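Local coordinates for adenine phosphoribosyltransferase, putative (Trypanosoma brucei brucei, PDB 5VN4), which probably catalyses the formation of AMP from adenine and 5-phospho-alpha-D-ribose 1-diphosphate, a one-step purine salvage reaction that releases diphosphate, at residues M9-V14 and F19-D24; G65-F70 and A99-V104; P40-H45 and G230-S235. All coordinates share one frame; numbering follows the deposited sequence.

Contact 1: M9-V14 and F19-D24; sequences MSLVEV and FTLSKD
A beta hairpin brings V12 and T20 together as an antiparallel hydrogen-bonded pair. V12 N donates to T20 O at 2.8 Å, and T20 N returns a bond to V12 O at 3.0 Å. The ladder goes on one step further, where S22 N donates to S10 O at 3.0 Å.

E13 and F19 form the non-hydrogen-bonded pair next to it. E13 CG stands anti to the backbone N (chi1 -165°), and the extended chain runs across one face of the F19 ring. This is a CH-pi contact, with CG 3.9 Å from the centroid of the F19 ring. The carboxylate lies close to parallel with the ring, the planes 22° apart. Its OE1 accepts from the backbone N of N17, in the turn.

The hairpin widens the main mixed sheet, because strand 18-21 also pairs in parallel with strand 208-213. T20 shows both links: OG1 bonds to T210 O, while CG2 meets V14 CG1 at 3.8 Å. L11 lies over the backbone of T20, with L11 CD2 3.6 Å from T20 C. L11 CD1 reaches F19 CB, and the two side chains cross at about a right angle. Further along, L21 CD2 packs on M9 CB at 3.7 Å, and helix 26-34 also touches both of these side chains.

Contact 2: G65-F70 and A99-V104; sequences GIRDFF and AVELNV
R67 and E101 face each other from two helices of the phosphoribosyltransferase domain, 60-75 and 95-102. Both CB atoms point across the gap. The direct touch is between aliphatic parts: R67 CD lies 3.9 Å from E101 CG.

The R67 chain leaves with CG anti to the backbone N, then bends at chi2 (-93°) and again at chi3. These bends turn the guanidinium along the outside of its helix, toward D68. NE thus reaches this neighbour, whose OD1 accepts at 2.7 Å in a salt bridge. NE meets this oxygen on the anti side, out of the carboxylate plane. A second bond from R67 NH2 to the same OD1 is weak.

E101 is bent at chi2 (-60°). Its carboxylate and the R67 guanidinium are nearly perpendicular, with planes 83° apart. The salt bridge across the contact is long, with R67 NH1 3.9 Å from E101 OE2. A water closes the gap. It accepts from R67 NH1 at 2.9 Å, in the guanidinium plane, and donates to E101 OE2 at 2.8 Å. The stronger polar partner of E101 OE2 is R67 of the second subunit. The same pairing is made the other way round, from R67 NH1 to E101 OE2 of that subunit, so these charges cluster at the dimer interface.

Helix 95-102 ends just past E101 in a Schellman motif. N103 has positive phi there, and V104 N donates to A99 O at 3.1 Å.

Contact 3: P40-H45 and G230-S235; sequences PAFSPH and GSRIIS
R232 reaches across to the loop 40-45 and lies along the backbone of A41 to P44. Its CG sits between the backbone N and the carbonyl carbon (chi1 75°), and the chain is extended from CG to NE. R232 CD meets F42 CA at 3.6 Å and A41 O at 3.7 Å. The guanidinium then spreads over the next peptides. One face is turned to S43 N, and R232 NH2 comes within 3.6 Å of P44 N. These are van der Waals contacts.

F42 takes the near end of the arginine. Its CD1 touches R232 CB at 3.9 Å. The two side chains slide past each other in opposite directions, and ring and guanidinium planes are 74° apart. The F42 side chain also touches D224 and P225.

The polar end of R232 is held by the second subunit: NH1 donates to G117 O and I115 O of that chain. R232 itself sits in an ST turn, in which I233 N donates to S231 OG at 3.0 Å. On the loop side, in the conformer described, S43 OG donates to H45 O at 2.8 Å. S43 and P44 rest on F50, and the H45 ring stacks on Y129; both F50 and Y129 line the adenine pocket. The S43 side chain is about 7 Å from the bound adenine itself.

Residues 233-235 pair in parallel with a strand of the second subunit. R232 comes just before this intersubunit beta ladder of the homodimer and joins it to the loop beside the adenine pocket.

How the contacts relate
Contact 1 closes first along the chain. Contact 2 follows, and both its segments fall between the two halves of contact 3, which ties residues 40-45 to the C-terminal region. Contacts 1 and 2 are neighbours, with centres 19 Å apart. F69 of helix 60-75 joins them by packing on M9, L11 and L21 of the hairpin. Strand 208-213 is shared too, since it pairs with strand 18-21 and touches F69. Contact 3 lies apart, its centre 34 Å from each of the others. Contacts 2 and 3 sit on opposite sides of the chain's centre. The second subunit nevertheless reaches this chain at both, although their nearest atoms are about 19 Å apart.

Contact 1: M9-V14 and F19-D24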
loop_
_atom_site.group_PDB
_atom_site.type_symbol
_atom_site.label_atom_id
_atom_site.label_comp_id
_atom_site.label_asym_id
_atom_site.label_seq_id
_atom_site.Cartn_x
_atom_site.Cartn_y
_atom_site.Cartn_z
ATOM N N MET A 9 -23.099 -6.069 7.146
ATOM C CA MET A 9 -23.287 -4.655 7.441
ATOM C C MET A 9 -24.084 -4.001 6.317
ATOM O O MET A 9 -23.936 -4.357 5.146
ATOM C CB MET A 9 -21.939 -3.940 7.589
ATOM C CG MET A 9 -21.030 -4.528 8.665
ATOM S SD MET A 9 -21.732 -4.329 10.309
ATOM C CE MET A 9 -21.011 -5.740 11.144
ATOM N N SER A 10 -24.917 -3.027 6.680
ATOM C CA SER A 10 -25.911 -2.461 5.773
ATOM C C SER A 10 -25.535 -1.059 5.320
ATOM O O SER A 10 -25.084 -0.228 6.120
ATOM C CB SER A 10 -27.276 -2.413 6.446
ATOM O OG SER A 10 -27.740 -3.730 6.694
ATOM N N LEU A 11 -25.760 -0.798 4.038
ATOM C CA LEU A 11 -25.496 0.487 3.416
ATOM C C LEU A 11 -26.788 1.264 3.228
ATOM O O LEU A 11 -27.881 0.697 3.163
ATOM C CB LEU A 11 -24.867 0.289 2.037
ATOM C CG LEU A 11 -23.499 -0.382 1.986
ATOM C CD1 LEU A 11 -23.183 -0.722 0.541
ATOM C CD2 LEU A 11 -22.421 0.514 2.580
ATOM N N VAL A 12 -26.635 2.583 3.130
ATOM C CA VAL A 12 -27.724 3.473 2.760
ATOM C C VAL A 12 -27.233 4.389 1.653
ATOM O O VAL A 12 -26.066 4.808 1.634
ATOM C CB VAL A 12 -28.267 4.286 3.954
ATOM C CG1 VAL A 12 -28.943 3.365 4.964
ATOM C CG2 VAL A 12 -27.157 5.090 4.602
ATOM N N GLU A 13 -28.119 4.668 0.706
ATOM C CA GLU A 13 -27.798 5.523 -0.428
ATOM C C GLU A 13 -28.088 6.964 -0.024
ATOM O O GLU A 13 -29.253 7.358 0.098
ATOM C CB GLU A 13 -28.616 5.103 -1.647
ATOM C CG GLU A 13 -28.096 5.688 -2.952
ATOM C CD GLU A 13 -28.823 5.157 -4.186
ATOM O OE1 GLU A 13 -28.432 5.531 -5.311
ATOM O OE2 GLU A 13 -29.778 4.371 -4.041
ATOM N N VAL A 14 -27.033 7.750 0.190
ATOM C CA VAL A 14 -27.211 9.104 0.719
ATOM C C VAL A 14 -27.286 10.163 -0.384
ATOM O O VAL A 14 -27.901 11.215 -0.185
ATOM C CB VAL A 14 -26.163 9.452 1.798
ATOM C CG1 VAL A 14 -26.284 8.512 3.010
ATOM C CG2 VAL A 14 -24.766 9.414 1.230
ATOM N N PHE A 19 -23.145 5.421 -1.589
ATOM C CA PHE A 19 -23.588 4.586 -0.479
ATOM C C PHE A 19 -22.583 4.643 0.663
ATOM O O PHE A 19 -21.373 4.684 0.430
ATOM C CB PHE A 19 -23.708 3.122 -0.917
ATOM C CG PHE A 19 -24.744 2.882 -1.984
ATOM C CD1 PHE A 19 -24.443 3.071 -3.331
ATOM C CD2 PHE A 19 -26.020 2.461 -1.641
ATOM C CE1 PHE A 19 -25.407 2.840 -4.316
ATOM C CE2 PHE A 19 -26.979 2.225 -2.616
ATOM C CZ PHE A 19 -26.672 2.420 -3.958
ATOM N N THR A 20 -23.096 4.619 1.894
ATOM C CA THR A 20 -22.261 4.577 3.083
ATOM C C THR A 20 -22.981 3.739 4.135
ATOM O O THR A 20 -24.172 3.457 4.011
ATOM C CB THR A 20 -21.950 6.000 3.566
ATOM O OG1 THR A 20 -20.922 5.967 4.562
ATOM C CG2 THR A 20 -23.194 6.672 4.137
ATOM N N LEU A 21 -22.254 3.307 5.164
ATOM C CA LEU A 21 -22.892 2.472 6.174
ATOM C C LEU A 21 -24.021 3.230 6.868
ATOM O O LEU A 21 -23.968 4.452 7.033
ATOM C CB LEU A 21 -21.875 2.013 7.219
ATOM C CG LEU A 21 -20.898 0.917 6.787
ATOM C CD1 LEU A 21 -19.790 0.800 7.825
ATOM C CD2 LEU A 21 -21.604 -0.417 6.590
ATOM N N SER A 22 -25.046 2.488 7.288
ATOM C CA SER A 22 -26.120 3.086 8.071
ATOM C C SER A 22 -25.559 3.735 9.338
ATOM O O SER A 22 -24.466 3.413 9.806
ATOM C CB SER A 22 -27.138 2.018 8.460
ATOM O OG SER A 22 -26.570 1.113 9.385
ATOM N N LYS A 23 -26.332 4.668 9.897
ATOM C CA LYS A 23 -25.872 5.402 11.074
ATOM C C LYS A 23 -25.630 4.481 12.262
ATOM O O LYS A 23 -24.721 4.730 13.067
ATOM C CB LYS A 23 -26.886 6.481 11.462
ATOM C CG LYS A 23 -27.060 7.574 10.434
ATOM C CD LYS A 23 -27.900 8.699 11.023
ATOM C CE LYS A 23 -28.178 9.790 10.007
ATOM N NZ LYS A 23 -29.247 9.386 9.055
ATOM N N ASP A 24 -26.430 3.427 12.393
ATOM C CA ASP A 24 -26.371 2.519 13.529
ATOM C C ASP A 24 -25.462 1.319 13.295
ATOM O O ASP A 24 -25.329 0.490 14.199
ATOM C CB ASP A 24 -27.779 2.009 13.836
ATOM C CG ASP A 24 -28.416 1.357 12.632
ATOM O OD1 ASP A 24 -28.772 2.092 11.684
ATOM O OD2 ASP A 24 -28.510 0.111 12.612
#

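Contact 2: G65-F70 and A99-V104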
loop_
_atom_site.group_PDB
_atom_site.type_symbol
_atom_site.label_atom_id
_atom_site.label_comp_id
_atom_site.label_asym_id
_atom_site.label_seq_id
_atom_site.Cartn_x
_atom_site.Cartn_y
_atom_site.Cartn_z
ATOM N N GLY A 65 -12.776 -5.806 9.696
ATOM C CA GLY A 65 -14.132 -5.460 9.302
ATOM C C GLY A 65 -14.205 -4.935 7.879
ATOM O O GLY A 65 -15.130 -5.271 7.132
ATOM N N ILE A 66 -13.222 -4.118 7.481
ATOM C CA ILE A 66 -13.139 -3.644 6.098
ATOM C C ILE A 66 -12.977 -4.822 5.148
ATOM O O ILE A 66 -13.694 -4.950 4.146
ATOM C CB ILE A 66 -11.973 -2.648 5.943
ATOM C CG1 ILE A 66 -12.189 -1.385 6.774
ATOM C CG2 ILE A 66 -11.744 -2.305 4.464
ATOM C CD1 ILE A 66 -10.904 -0.607 6.977
ATOM N N ARG A 67 -11.984 -5.672 5.425
ATOM C CA ARG A 67 -11.738 -6.845 4.598
ATOM C C ARG A 67 -12.996 -7.695 4.484
ATOM O O ARG A 67 -13.422 -8.057 3.379
ATOM C CB ARG A 67 -10.595 -7.653 5.220
ATOM C CG ARG A 67 -10.046 -8.782 4.361
ATOM C CD ARG A 67 -10.690 -10.146 4.621
ATOM N NE ARG A 67 -10.880 -10.488 6.031
ATOM C CZ ARG A 67 -9.993 -11.113 6.806
ATOM N NH1 ARG A 67 -8.797 -11.455 6.343
ATOM N NH2 ARG A 67 -10.311 -11.387 8.063
ATOM N N ASP A 68 -13.608 -8.016 5.625
ATOM C CA ASP A 68 -14.763 -8.908 5.624
ATOM C C ASP A 68 -15.925 -8.299 4.858
ATOM O O ASP A 68 -16.630 -9.002 4.127
ATOM C CB ASP A 68 -15.188 -9.224 7.059
ATOM C CG ASP A 68 -14.215 -10.140 7.785
ATOM O OD1 ASP A 68 -13.324 -10.725 7.137
ATOM O OD2 ASP A 68 -14.348 -10.271 9.020
ATOM N N PHE A 69 -16.144 -6.992 5.020
ATOM C CA PHE A 69 -17.244 -6.341 4.314
ATOM C C PHE A 69 -17.103 -6.504 2.806
ATOM O O PHE A 69 -18.040 -6.944 2.124
ATOM C CB PHE A 69 -17.326 -4.856 4.675
ATOM C CG PHE A 69 -18.441 -4.152 3.959
ATOM C CD1 PHE A 69 -19.719 -4.138 4.497
ATOM C CD2 PHE A 69 -18.236 -3.567 2.718
ATOM C CE1 PHE A 69 -20.771 -3.535 3.826
ATOM C CE2 PHE A 69 -19.283 -2.966 2.041
ATOM C CZ PHE A 69 -20.552 -2.944 2.600
ATOM N N PHE A 70 -15.934 -6.151 2.265
ATOM C CA PHE A 70 -15.783 -6.164 0.812
ATOM C C PHE A 70 -15.635 -7.571 0.242
ATOM O O PHE A 70 -16.142 -7.845 -0.852
ATOM C CB PHE A 70 -14.650 -5.233 0.384
ATOM C CG PHE A 70 -15.009 -3.781 0.470
ATOM C CD1 PHE A 70 -15.924 -3.238 -0.422
ATOM C CD2 PHE A 70 -14.448 -2.961 1.437
ATOM C CE1 PHE A 70 -16.269 -1.909 -0.368
ATOM C CE2 PHE A 70 -14.796 -1.625 1.504
ATOM C CZ PHE A 70 -15.704 -1.096 0.595
ATOM N N ALA A 99 -8.338 -8.785 -2.252
ATOM C CA ALA A 99 -8.064 -9.549 -3.464
ATOM C C ALA A 99 -7.596 -10.967 -3.155
ATOM O O ALA A 99 -7.946 -11.910 -3.873
ATOM C CB ALA A 99 -7.020 -8.824 -4.310
ATOM N N VAL A 100 -6.789 -11.145 -2.102
ATOM C CA VAL A 100 -6.289 -12.482 -1.810
ATOM C C VAL A 100 -7.431 -13.419 -1.430
ATOM O O VAL A 100 -7.441 -14.586 -1.834
ATOM C CB VAL A 100 -5.144 -12.448 -0.778
ATOM C CG1 VAL A 100 -5.651 -12.068 0.602
ATOM C CG2 VAL A 100 -4.413 -13.783 -0.751
ATOM N N GLU A 101 -8.420 -12.927 -0.679
ATOM C CA GLU A 101 -9.532 -13.793 -0.296
ATOM C C GLU A 101 -10.465 -14.070 -1.463
ATOM O O GLU A 101 -11.093 -15.133 -1.514
ATOM C CB GLU A 101 -10.329 -13.176 0.851
ATOM C CG GLU A 101 -9.508 -12.826 2.070
ATOM C CD GLU A 101 -8.823 -14.022 2.684
ATOM O OE1 GLU A 101 -9.306 -15.164 2.509
ATOM O OE2 GLU A 101 -7.791 -13.812 3.351
ATOM N N LEU A 102 -10.598 -13.121 -2.387
ATOM C CA LEU A 102 -11.392 -13.339 -3.586
ATOM C C LEU A 102 -10.633 -14.112 -4.650
ATOM O O LEU A 102 -11.239 -14.514 -5.649
ATOM C CB LEU A 102 -11.839 -11.994 -4.160
ATOM C CG LEU A 102 -12.794 -11.168 -3.297
ATOM C CD1 LEU A 102 -13.011 -9.813 -3.942
ATOM C CD2 LEU A 102 -14.122 -11.896 -3.118
ATOM N N ASN A 103 -9.331 -14.318 -4.459
ATOM C CA ASN A 103 -8.483 -14.996 -5.437
ATOM C C ASN A 103 -8.490 -14.272 -6.781
ATOM O O ASN A 103 -8.680 -14.881 -7.839
ATOM C CB ASN A 103 -8.858 -16.471 -5.592
ATOM C CG ASN A 103 -7.815 -17.246 -6.360
ATOM O OD1 ASN A 103 -6.616 -17.044 -6.173
ATOM N ND2 ASN A 103 -8.264 -18.119 -7.250
ATOM N N VAL A 104 -8.285 -12.960 -6.732
ATOM C CA VAL A 104 -8.214 -12.158 -7.952
ATOM C C VAL A 104 -6.943 -11.322 -7.912
ATOM O O VAL A 104 -6.405 -11.025 -6.830
ATOM C CB VAL A 104 -9.463 -11.260 -8.133
ATOM C CG1 VAL A 104 -10.729 -12.106 -8.285
ATOM C CG2 VAL A 104 -9.583 -10.255 -6.983
HETATM O O HOH W 1 -7.332 -11.111 3.876
#

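Contact 3: P40-H45 and G230-S235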
loop_
_atom_site.group_PDB
_atom_site.type_symbol
_atom_site.label_atom_id
_atom_site.label_comp_id
_atom_site.label_asym_id
_atom_site.label_seq_id
_atom_site.Cartn_x
_atom_site.Cartn_y
_atom_site.Cartn_z
ATOM N N PRO A 40 -4.850 21.623 9.995
ATOM C CA PRO A 40 -3.674 21.951 9.173
ATOM C C PRO A 40 -2.376 22.018 9.956
ATOM O O PRO A 40 -1.327 21.631 9.427
ATOM C CB PRO A 40 -4.060 23.298 8.552
ATOM C CG PRO A 40 -5.564 23.189 8.398
ATOM C CD PRO A 40 -6.019 22.453 9.636
ATOM N N ALA A 41 -2.422 22.455 11.216
ATOM C CA ALA A 41 -1.216 22.535 12.034
ATOM C C ALA A 41 -0.556 21.177 12.248
ATOM O O ALA A 41 0.642 21.119 12.549
ATOM C CB ALA A 41 -1.541 23.176 13.386
ATOM N N PHE A 42 -1.298 20.087 12.097
ATOM C CA PHE A 42 -0.734 18.764 12.341
ATOM C C PHE A 42 -0.952 17.826 11.164
ATOM O O PHE A 42 -1.011 16.610 11.343
ATOM C CB PHE A 42 -1.277 18.178 13.645
ATOM C CG PHE A 42 -0.799 18.921 14.853
ATOM C CD1 PHE A 42 0.462 18.667 15.372
ATOM C CD2 PHE A 42 -1.578 19.910 15.439
ATOM C CE1 PHE A 42 0.930 19.365 16.461
ATOM C CE2 PHE A 42 -1.110 20.623 16.543
ATOM C CZ PHE A 42 0.148 20.342 17.051
ATOM N N SER A 43 -1.039 18.356 9.953
ATOM C CA SER A 43 -1.387 17.552 8.793
ATOM C C SER A 43 -0.450 17.856 7.637
ATOM O O SER A 43 0.079 18.969 7.535
ATOM C CB SER A 43 -2.822 17.883 8.367
ATOM O OG SER A 43 -3.083 17.508 7.033
ATOM N N PRO A 44 -0.243 16.891 6.734
ATOM C CA PRO A 44 0.553 17.156 5.531
ATOM C C PRO A 44 -0.184 17.959 4.467
ATOM O O PRO A 44 0.454 18.396 3.499
ATOM C CB PRO A 44 0.896 15.743 5.028
ATOM C CG PRO A 44 -0.257 14.894 5.497
ATOM C CD PRO A 44 -0.636 15.468 6.842
ATOM N N HIS A 45 -1.491 18.191 4.615
ATOM C CA HIS A 45 -2.260 18.965 3.638
ATOM C C HIS A 45 -3.317 19.790 4.351
ATOM O O HIS A 45 -4.090 19.238 5.137
ATOM C CB HIS A 45 -2.954 18.030 2.653
ATOM C CG HIS A 45 -2.004 17.169 1.894
ATOM N ND1 HIS A 45 -1.142 17.676 0.944
ATOM C CD2 HIS A 45 -1.751 15.843 1.967
ATOM C CE1 HIS A 45 -0.410 16.692 0.454
ATOM N NE2 HIS A 45 -0.758 15.570 1.057
ATOM N N GLY A 230 7.008 23.039 19.616
ATOM C CA GLY A 230 7.620 23.315 18.328
ATOM C C GLY A 230 7.012 22.528 17.181
ATOM O O GLY A 230 5.828 22.167 17.182
ATOM N N SER A 231 7.848 22.273 16.176
ATOM C CA SER A 231 7.413 21.555 14.986
ATOM C C SER A 231 6.883 20.176 15.340
ATOM O O SER A 231 7.409 19.498 16.226
ATOM C CB SER A 231 8.583 21.381 14.022
ATOM O OG SER A 231 8.211 20.534 12.948
ATOM N N ARG A 232 5.847 19.742 14.613
ATOM C CA ARG A 232 5.364 18.374 14.747
ATOM C C ARG A 232 6.369 17.340 14.255
ATOM O O ARG A 232 6.161 16.153 14.506
ATOM C CB ARG A 232 4.042 18.204 13.993
ATOM C CG ARG A 232 4.179 18.135 12.474
ATOM C CD ARG A 232 2.808 18.152 11.801
ATOM N NE ARG A 232 2.899 17.918 10.360
ATOM C CZ ARG A 232 2.845 16.721 9.780
ATOM N NH1 ARG A 232 2.679 15.630 10.517
ATOM N NH2 ARG A 232 2.947 16.619 8.453
ATOM N N ILE A 233 7.413 17.753 13.531
ATOM C CA ILE A 233 8.432 16.851 13.003
ATOM C C ILE A 233 9.599 16.856 13.979
ATOM O O ILE A 233 10.262 17.884 14.143
ATOM C CB ILE A 233 8.901 17.293 11.607
ATOM C CG1 ILE A 233 7.719 17.464 10.637
ATOM C CG2 ILE A 233 9.917 16.297 11.060
ATOM C CD1 ILE A 233 8.102 18.139 9.310
ATOM N N ILE A 234 9.862 15.709 14.614
ATOM C CA ILE A 234 10.930 15.575 15.601
ATOM C C ILE A 234 11.984 14.595 15.097
ATOM O O ILE A 234 11.689 13.665 14.338
ATOM C CB ILE A 234 10.408 15.186 17.005
ATOM C CG1 ILE A 234 9.929 13.733 17.050
ATOM C CG2 ILE A 234 9.293 16.137 17.431
ATOM C CD1 ILE A 234 9.536 13.286 18.461
ATOM N N SER A 235 13.225 14.813 15.523
ATOM C CA SER A 235 14.319 13.954 15.108
ATOM C C SER A 235 14.350 12.678 15.947
ATOM O O SER A 235 13.682 12.560 16.978
ATOM C CB SER A 235 15.649 14.677 15.280
ATOM O OG SER A 235 15.923 14.837 16.656
#